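Long-range contacts in endolysin 2638A (Staphylococcus phage 2638A, PDB 7AQH), which degrades the peptidoglycan of the staphylococcal host to release new virions, the part seen here being its C-terminal SH3b cell wall-binding domain: residues A22-T28 against Q39-K45; G32-G36 against F57-W62. The contacts are given in a common frame with arbitrary orientation. Residue numbers count along the deposited sequence, not the author numbering.

Contact 1: residues A22-T28 against Q39-K45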
ATOM      1  N   ALA A  22      -9.446  -7.933   4.127  1.00 48.93           N
ATOM      2  CA  ALA A  22      -8.682  -9.161   4.278  1.00 48.47           C
ATOM      3  C   ALA A  22      -8.970  -9.783   5.641  1.00 47.58           C
ATOM      4  O   ALA A  22      -8.917  -9.083   6.661  1.00 53.58           O
ATOM      5  CB  ALA A  22      -7.187  -8.885   4.126  1.00 45.60           C
ATOM      6  N   PRO A  23      -9.285 -11.079   5.701  1.00 50.35           N
ATOM      7  CA  PRO A  23      -9.694 -11.675   6.987  1.00 50.22           C
ATOM      8  C   PRO A  23      -8.715 -11.422   8.125  1.00 50.01           C
ATOM      9  O   PRO A  23      -9.119 -10.948   9.195  1.00 51.21           O
ATOM     10  CB  PRO A  23      -9.810 -13.167   6.642  1.00 51.77           C
ATOM     11  CG  PRO A  23     -10.113 -13.187   5.172  1.00 50.86           C
ATOM     12  CD  PRO A  23      -9.343 -12.042   4.589  1.00 49.04           C
ATOM     13  N   GLU A  24      -7.431 -11.716   7.918  1.00 53.44           N
ATOM     14  CA  GLU A  24      -6.406 -11.606   8.948  1.00 51.26           C
ATOM     15  C   GLU A  24      -5.756 -10.225   8.982  1.00 49.93           C
ATOM     16  O   GLU A  24      -4.709 -10.053   9.618  1.00 48.29           O
ATOM     17  CB  GLU A  24      -5.347 -12.693   8.724  1.00 53.82           C
ATOM     18  CG  GLU A  24      -4.130 -12.643   9.637  1.00 58.39           C
ATOM     19  CD  GLU A  24      -4.440 -13.015  11.071  1.00 62.03           C
ATOM     20  OE1 GLU A  24      -5.244 -13.947  11.292  1.00 59.09           O
ATOM     21  OE2 GLU A  24      -3.876 -12.370  11.980  1.00 60.68           O
ATOM     22  N   GLY A  25      -6.363  -9.231   8.337  1.00 49.02           N
ATOM     23  CA  GLY A  25      -5.793  -7.902   8.328  1.00 46.85           C
ATOM     24  C   GLY A  25      -4.643  -7.799   7.344  1.00 49.99           C
ATOM     25  O   GLY A  25      -4.289  -8.746   6.638  1.00 51.13           O
ATOM     26  N   ILE A  26      -4.041  -6.614   7.305  1.00 43.94           N
ATOM     27  CA  ILE A  26      -2.930  -6.333   6.406  1.00 41.44           C
ATOM     28  C   ILE A  26      -1.769  -5.775   7.216  1.00 40.96           C
ATOM     29  O   ILE A  26      -1.960  -4.923   8.091  1.00 43.99           O
ATOM     30  CB  ILE A  26      -3.333  -5.352   5.286  1.00 44.11           C
ATOM     31  CG1 ILE A  26      -4.630  -5.817   4.623  1.00 42.49           C
ATOM     32  CG2 ILE A  26      -2.222  -5.238   4.258  1.00 41.32           C
ATOM     33  CD1 ILE A  26      -5.154  -4.867   3.575  1.00 44.34           C
ATOM     34  N   ILE A  27      -0.566  -6.263   6.925  1.00 42.90           N
ATOM     35  CA  ILE A  27       0.639  -5.805   7.607  1.00 39.24           C
ATOM     36  C   ILE A  27       1.140  -4.538   6.930  1.00 44.69           C
ATOM     37  O   ILE A  27       1.250  -4.478   5.699  1.00 43.48           O
ATOM     38  CB  ILE A  27       1.718  -6.901   7.604  1.00 41.45           C
ATOM     39  CG1 ILE A  27       1.231  -8.131   8.373  1.00 43.20           C
ATOM     40  CG2 ILE A  27       3.014  -6.373   8.197  1.00 43.15           C
ATOM     41  CD1 ILE A  27       2.204  -9.292   8.348  1.00 44.47           C
ATOM     42  N   THR A  28       1.443  -3.520   7.732  1.00 46.69           N
ATOM     43  CA  THR A  28       1.932  -2.242   7.240  1.00 43.65           C
ATOM     44  C   THR A  28       3.425  -2.109   7.511  1.00 43.88           C
ATOM     45  O   THR A  28       3.965  -2.726   8.434  1.00 45.00           O
ATOM     46  CB  THR A  28       1.181  -1.077   7.891  1.00 41.97           C
ATOM     47  OG1 THR A  28       1.393  -1.103   9.308  1.00 47.51           O
ATOM     48  CG2 THR A  28      -0.312  -1.182   7.606  1.00 40.02           C
ATOM     49  N   GLN A  39       8.164  -3.457  10.104  1.00 50.73           N
ATOM     50  CA  GLN A  39       6.710  -3.476  10.193  1.00 47.96           C
ATOM     51  C   GLN A  39       6.205  -2.296  11.014  1.00 50.13           C
ATOM     52  O   GLN A  39       6.781  -1.943  12.046  1.00 52.01           O
ATOM     53  CB  GLN A  39       6.237  -4.789  10.816  1.00 50.23           C
ATOM     54  CG  GLN A  39       4.734  -4.876  11.018  1.00 50.73           C
ATOM     55  CD  GLN A  39       4.286  -6.254  11.460  1.00 52.99           C
ATOM     56  OE1 GLN A  39       5.080  -7.194  11.505  1.00 52.53           O
ATOM     57  NE2 GLN A  39       3.007  -6.381  11.795  1.00 52.75           N
ATOM     58  N   ALA A  40       5.119  -1.685  10.544  1.00 51.01           N
ATOM     59  CA  ALA A  40       4.520  -0.532  11.203  1.00 47.40           C
ATOM     60  C   ALA A  40       3.224  -0.859  11.932  1.00 46.47           C
ATOM     61  O   ALA A  40       2.641   0.033  12.557  1.00 56.60           O
ATOM     62  CB  ALA A  40       4.268   0.586  10.184  1.00 48.58           C
ATOM     63  N   GLY A  41       2.757  -2.102  11.870  1.00 46.99           N
ATOM     64  CA  GLY A  41       1.531  -2.519  12.511  1.00 45.53           C
ATOM     65  C   GLY A  41       0.697  -3.367  11.581  1.00 49.81           C
ATOM     66  O   GLY A  41       1.146  -3.791  10.511  1.00 48.92           O
ATOM     67  N   VAL A  42      -0.545  -3.620  11.991  1.00 46.99           N
ATOM     68  CA  VAL A  42      -1.473  -4.433  11.211  1.00 44.94           C
ATOM     69  C   VAL A  42      -2.829  -3.742  11.193  1.00 46.74           C
ATOM     70  O   VAL A  42      -3.387  -3.436  12.253  1.00 50.51           O
ATOM     71  CB  VAL A  42      -1.613  -5.858  11.777  1.00 42.64           C
ATOM     72  CG1 VAL A  42      -2.721  -6.607  11.050  1.00 42.06           C
ATOM     73  CG2 VAL A  42      -0.294  -6.603  11.666  1.00 40.69           C
ATOM     74  N   LEU A  43      -3.354  -3.489   9.996  1.00 46.81           N
ATOM     75  CA  LEU A  43      -4.699  -2.950   9.834  1.00 45.22           C
ATOM     76  C   LEU A  43      -5.673  -4.111   9.669  1.00 48.74           C
ATOM     77  O   LEU A  43      -5.589  -4.864   8.692  1.00 49.10           O
ATOM     78  CB  LEU A  43      -4.770  -2.006   8.635  1.00 45.80           C
ATOM     79  CG  LEU A  43      -5.942  -1.021   8.633  1.00 47.75           C
ATOM     80  CD1 LEU A  43      -5.854  -0.076   9.823  1.00 49.08           C
ATOM     81  CD2 LEU A  43      -5.991  -0.242   7.329  1.00 45.43           C
ATOM     82  N   GLN A  44      -6.587  -4.256  10.621  1.00 52.33           N
ATOM     83  CA  GLN A  44      -7.496  -5.392  10.661  1.00 50.79           C
ATOM     84  C   GLN A  44      -8.728  -5.140   9.794  1.00 51.75           C
ATOM     85  O   GLN A  44      -9.001  -4.020   9.358  1.00 51.44           O
ATOM     86  CB  GLN A  44      -7.927  -5.686  12.097  1.00 50.32           C
ATOM     87  CG  GLN A  44      -6.785  -5.795  13.096  1.00 51.03           C
ATOM     88  CD  GLN A  44      -7.274  -5.964  14.522  1.00 55.63           C
ATOM     89  OE1 GLN A  44      -6.806  -5.283  15.435  1.00 59.04           O
ATOM     90  NE2 GLN A  44      -8.219  -6.878  14.722  1.00 49.10           N
ATOM     91  N   LYS A  45      -9.474  -6.215   9.545  1.00 54.09           N
ATOM     92  CA  LYS A  45     -10.705  -6.114   8.776  1.00 54.12           C
ATOM     93  C   LYS A  45     -11.644  -5.088   9.398  1.00 53.92           C
ATOM     94  O   LYS A  45     -11.705  -4.926  10.619  1.00 59.75           O
ATOM     95  CB  LYS A  45     -11.400  -7.474   8.706  1.00 52.77           C
ATOM     96  CG  LYS A  45     -12.651  -7.497   7.840  1.00 54.45           C
ATOM     97  CD  LYS A  45     -13.162  -8.918   7.630  1.00 53.74           C
ATOM     98  CE  LYS A  45     -14.472  -8.933   6.857  1.00 57.91           C
ATOM     99  NZ  LYS A  45     -14.272  -8.620   5.419  1.00 60.49           N
TER
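Strands 26-28 and 39-43 run antiparallel, their axes 4.5 Å apart at closest approach, with 158° between their N-to-C directions. Ile26 and Leu43 form a hydrogen-bonded pair, with Ile26 N to Leu43 O at 2.7 Å and Leu43 N to Ile26 O at 2.8 Å. Thr28 N donates to Gly41 O (2.8 Å), whereas Thr28 O accepts from Ala40 N (2.6 Å). A type I turn, Ala22 to Gly25, leads into the first strand; at Gly25 (positive phi) CA lies 3.1 Å from Leu43 O, a spot where a CB would clash. On the exposed face Ile27 CG1 packs against Val42 CG2 at 3.9 Å, and Ile27 CG2 approaches Gln39 CD at 3.5 Å. Ile26, Leu43 and the buried Thr28 point to the other face, where Thr28 OG1 adds a weak hydrogen bond to Gly41 O (3.0 Å). Thr28 touches Val73, and both Ile26 and Leu43 touch Met75 and Val20, so this face of the hairpin packs against strands 72-77 and 10-20 of the SH3b domain.

Contact 2: residues G32-G36 against F57-W62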
ATOM      1  N   GLY A  32       9.043   2.587   3.176  1.00 47.38           N
ATOM      2  CA  GLY A  32       8.580   2.443   1.814  1.00 46.41           C
ATOM      3  C   GLY A  32       7.734   1.215   1.536  1.00 47.45           C
ATOM      4  O   GLY A  32       7.514   0.363   2.402  1.00 43.51           O
ATOM      5  N   PRO A  33       7.246   1.102   0.290  1.00 48.29           N
ATOM      6  CA  PRO A  33       6.383  -0.024  -0.131  1.00 43.97           C
ATOM      7  C   PRO A  33       7.187  -1.278  -0.452  1.00 51.55           C
ATOM      8  O   PRO A  33       7.238  -1.762  -1.587  1.00 52.72           O
ATOM      9  CB  PRO A  33       5.683   0.550  -1.365  1.00 45.26           C
ATOM     10  CG  PRO A  33       6.719   1.447  -1.972  1.00 48.16           C
ATOM     11  CD  PRO A  33       7.454   2.069  -0.803  1.00 50.44           C
ATOM     12  N   TRP A  34       7.829  -1.831   0.574  1.00 50.08           N
ATOM     13  CA  TRP A  34       8.684  -2.997   0.410  1.00 48.83           C
ATOM     14  C   TRP A  34       8.512  -3.924   1.602  1.00 49.60           C
ATOM     15  O   TRP A  34       8.544  -3.475   2.751  1.00 47.01           O
ATOM     16  CB  TRP A  34      10.154  -2.595   0.263  1.00 46.50           C
ATOM     17  CG  TRP A  34      11.072  -3.768   0.164  1.00 50.84           C
ATOM     18  CD1 TRP A  34      10.955  -4.833  -0.680  1.00 50.88           C
ATOM     19  CD2 TRP A  34      12.247  -4.003   0.946  1.00 51.27           C
ATOM     20  NE1 TRP A  34      11.987  -5.715  -0.475  1.00 49.76           N
ATOM     21  CE2 TRP A  34      12.795  -5.228   0.519  1.00 48.45           C
ATOM     22  CE3 TRP A  34      12.892  -3.294   1.964  1.00 48.78           C
ATOM     23  CZ2 TRP A  34      13.956  -5.760   1.075  1.00 50.39           C
ATOM     24  CZ3 TRP A  34      14.043  -3.823   2.514  1.00 46.83           C
ATOM     25  CH2 TRP A  34      14.563  -5.044   2.069  1.00 49.20           C
ATOM     26  N   THR A  35       8.324  -5.215   1.320  1.00 52.51           N
ATOM     27  CA  THR A  35       8.120  -6.190   2.384  1.00 50.24           C
ATOM     28  C   THR A  35       9.313  -6.275   3.328  1.00 48.40           C
ATOM     29  O   THR A  35       9.147  -6.682   4.484  1.00 49.87           O
ATOM     30  CB  THR A  35       7.839  -7.569   1.780  1.00 52.48           C
ATOM     31  OG1 THR A  35       6.541  -8.019   2.186  1.00 56.34           O
ATOM     32  CG2 THR A  35       8.888  -8.576   2.232  1.00 48.23           C
ATOM     33  N   GLY A  36      10.506  -5.900   2.867  1.00 47.66           N
ATOM     34  CA  GLY A  36      11.694  -5.972   3.697  1.00 45.83           C
ATOM     35  C   GLY A  36      11.850  -4.869   4.721  1.00 48.22           C
ATOM     36  O   GLY A  36      12.723  -4.974   5.588  1.00 45.09           O
ATOM     37  N   PHE A  57       5.264  -1.853  -6.351  1.00 49.11           N
ATOM     38  CA  PHE A  57       6.629  -2.261  -6.053  1.00 46.62           C
ATOM     39  C   PHE A  57       6.595  -3.565  -5.272  1.00 46.38           C
ATOM     40  O   PHE A  57       5.612  -3.869  -4.591  1.00 47.92           O
ATOM     41  CB  PHE A  57       7.371  -1.184  -5.253  1.00 49.12           C
ATOM     42  CG  PHE A  57       8.852  -1.406  -5.164  1.00 50.67           C
ATOM     43  CD1 PHE A  57       9.427  -1.862  -3.989  1.00 48.33           C
ATOM     44  CD2 PHE A  57       9.669  -1.169  -6.256  1.00 47.78           C
ATOM     45  CE1 PHE A  57      10.790  -2.071  -3.904  1.00 49.95           C
ATOM     46  CE2 PHE A  57      11.033  -1.376  -6.177  1.00 46.24           C
ATOM     47  CZ  PHE A  57      11.594  -1.827  -5.000  1.00 47.23           C
ATOM     48  N   ASP A  58       7.683  -4.325  -5.378  1.00 47.68           N
ATOM     49  CA  ASP A  58       7.844  -5.580  -4.650  1.00 49.42           C
ATOM     50  C   ASP A  58       6.643  -6.498  -4.871  1.00 48.30           C
ATOM     51  O   ASP A  58       6.095  -7.090  -3.937  1.00 52.03           O
ATOM     52  CB  ASP A  58       8.075  -5.316  -3.161  1.00 50.31           C
ATOM     53  CG  ASP A  58       8.458  -6.571  -2.398  1.00 57.50           C
ATOM     54  OD1 ASP A  58       9.453  -7.221  -2.783  1.00 59.58           O
ATOM     55  OD2 ASP A  58       7.770  -6.901  -1.410  1.00 55.25           O
ATOM     56  N   GLY A  59       6.229  -6.609  -6.131  1.00 43.84           N
ATOM     57  CA  GLY A  59       5.159  -7.521  -6.485  1.00 43.75           C
ATOM     58  C   GLY A  59       3.802  -7.189  -5.909  1.00 46.24           C
ATOM     59  O   GLY A  59       2.928  -8.058  -5.878  1.00 46.39           O
ATOM     60  N   HIS A  60       3.594  -5.955  -5.451  1.00 44.54           N
ATOM     61  CA  HIS A  60       2.323  -5.566  -4.858  1.00 44.57           C
ATOM     62  C   HIS A  60       1.992  -4.131  -5.242  1.00 44.82           C
ATOM     63  O   HIS A  60       2.864  -3.350  -5.630  1.00 43.20           O
ATOM     64  CB  HIS A  60       2.347  -5.692  -3.328  1.00 45.42           C
ATOM     65  CG  HIS A  60       2.401  -7.103  -2.834  1.00 46.52           C
ATOM     66  ND1 HIS A  60       3.576  -7.818  -2.756  1.00 51.20           N
ATOM     67  CD2 HIS A  60       1.427  -7.929  -2.385  1.00 47.42           C
ATOM     68  CE1 HIS A  60       3.323  -9.026  -2.283  1.00 49.52           C
ATOM     69  NE2 HIS A  60       2.027  -9.118  -2.051  1.00 48.42           N
ATOM     70  N   VAL A  61       0.709  -3.796  -5.124  1.00 47.32           N
ATOM     71  CA  VAL A  61       0.235  -2.420  -5.211  1.00 45.83           C
ATOM     72  C   VAL A  61       0.054  -1.899  -3.794  1.00 46.81           C
ATOM     73  O   VAL A  61      -0.565  -2.565  -2.954  1.00 44.79           O
ATOM     74  CB  VAL A  61      -1.078  -2.329  -6.008  1.00 41.68           C
ATOM     75  CG1 VAL A  61      -1.568  -0.890  -6.060  1.00 44.86           C
ATOM     76  CG2 VAL A  61      -0.884  -2.883  -7.411  1.00 45.86           C
ATOM     77  N   TRP A  62       0.589  -0.712  -3.523  1.00 48.29           N
ATOM     78  CA  TRP A  62       0.598  -0.159  -2.180  1.00 46.03           C
ATOM     79  C   TRP A  62      -0.154   1.166  -2.142  1.00 44.23           C
ATOM     80  O   TRP A  62      -0.283   1.866  -3.149  1.00 46.77           O
ATOM     81  CB  TRP A  62       2.032   0.056  -1.674  1.00 44.93           C
ATOM     82  CG  TRP A  62       2.888  -1.175  -1.706  1.00 48.12           C
ATOM     83  CD1 TRP A  62       3.351  -1.823  -2.814  1.00 48.17           C
ATOM     84  CD2 TRP A  62       3.384  -1.907  -0.578  1.00 49.61           C
ATOM     85  NE1 TRP A  62       4.106  -2.911  -2.447  1.00 47.69           N
ATOM     86  CE2 TRP A  62       4.141  -2.985  -1.080  1.00 49.41           C
ATOM     87  CE3 TRP A  62       3.264  -1.755   0.806  1.00 46.29           C
ATOM     88  CZ2 TRP A  62       4.773  -3.906  -0.246  1.00 48.24           C
ATOM     89  CZ3 TRP A  62       3.891  -2.671   1.632  1.00 50.10           C
ATOM     90  CH2 TRP A  62       4.636  -3.733   1.103  1.00 48.36           C
TER
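Pro33, at the centre of an inverse gamma turn in segment 32-36, is the bump of this contact. It settles on one face of the Trp62 indole: Pro33 CB stands 3.5 Å from the centroid of the five-membered ring and 18° off its normal, a CH-pi contact, and comes within 3.3 Å of Trp62 CG. The hollow is bordered by Phe57, with Pro33 CG 4.3 Å from Phe57 CB and Pro33 O at the edge of the phenyl ring, 3.3 Å from Phe57 CD1. Beyond the proline, the backbone follows the indole, and Trp34 N lies over the same face, 3.8 Å from Trp62 CH2. The receiving surface is a tight beta hairpin of the SH3b domain, strands 53-57 and 60-66, whose type I' turn runs from Phe57 to His60; Trp62 NE1 donates to Phe57 O (2.8 Å), which ties the indole to that turn. Asp58 projects from the turn toward the loop, placing its CG 3.5 Å from Trp34 CD1 at the indole edge, and Thr35 N donates a hydrogen bond to Asp58 OD2 at 3.3 Å. Trp34 CB also rests near the edge of the Phe57 ring, 4.2 Å from CE1. Tyr74 of strand 72-77 touches both Pro33 and Trp62, and Ile9 touches Pro33 and Phe57.

How the contacts relate
Both contacts belong to the same SH3b domain, with centres about 14 Å apart, and their segments alternate along the chain: 22-28, 32-36, 39-45, then 57-62. Contact 1 pairs strands 26-30 and 39-43, and the loop joining these strands carries the first segment of contact 2. That loop reaches across to the turn between strands 53-57 and 60-66, so a hairpin closed by backbone pairing at one place is held at another to a second hairpin by packing on aromatic side chains and a backbone-to-side-chain hydrogen bond. Strand 72-77, which pairs with both 26-30 and 60-66, connects the two regions within the curled antiparallel sheet of this small, helix-free domain.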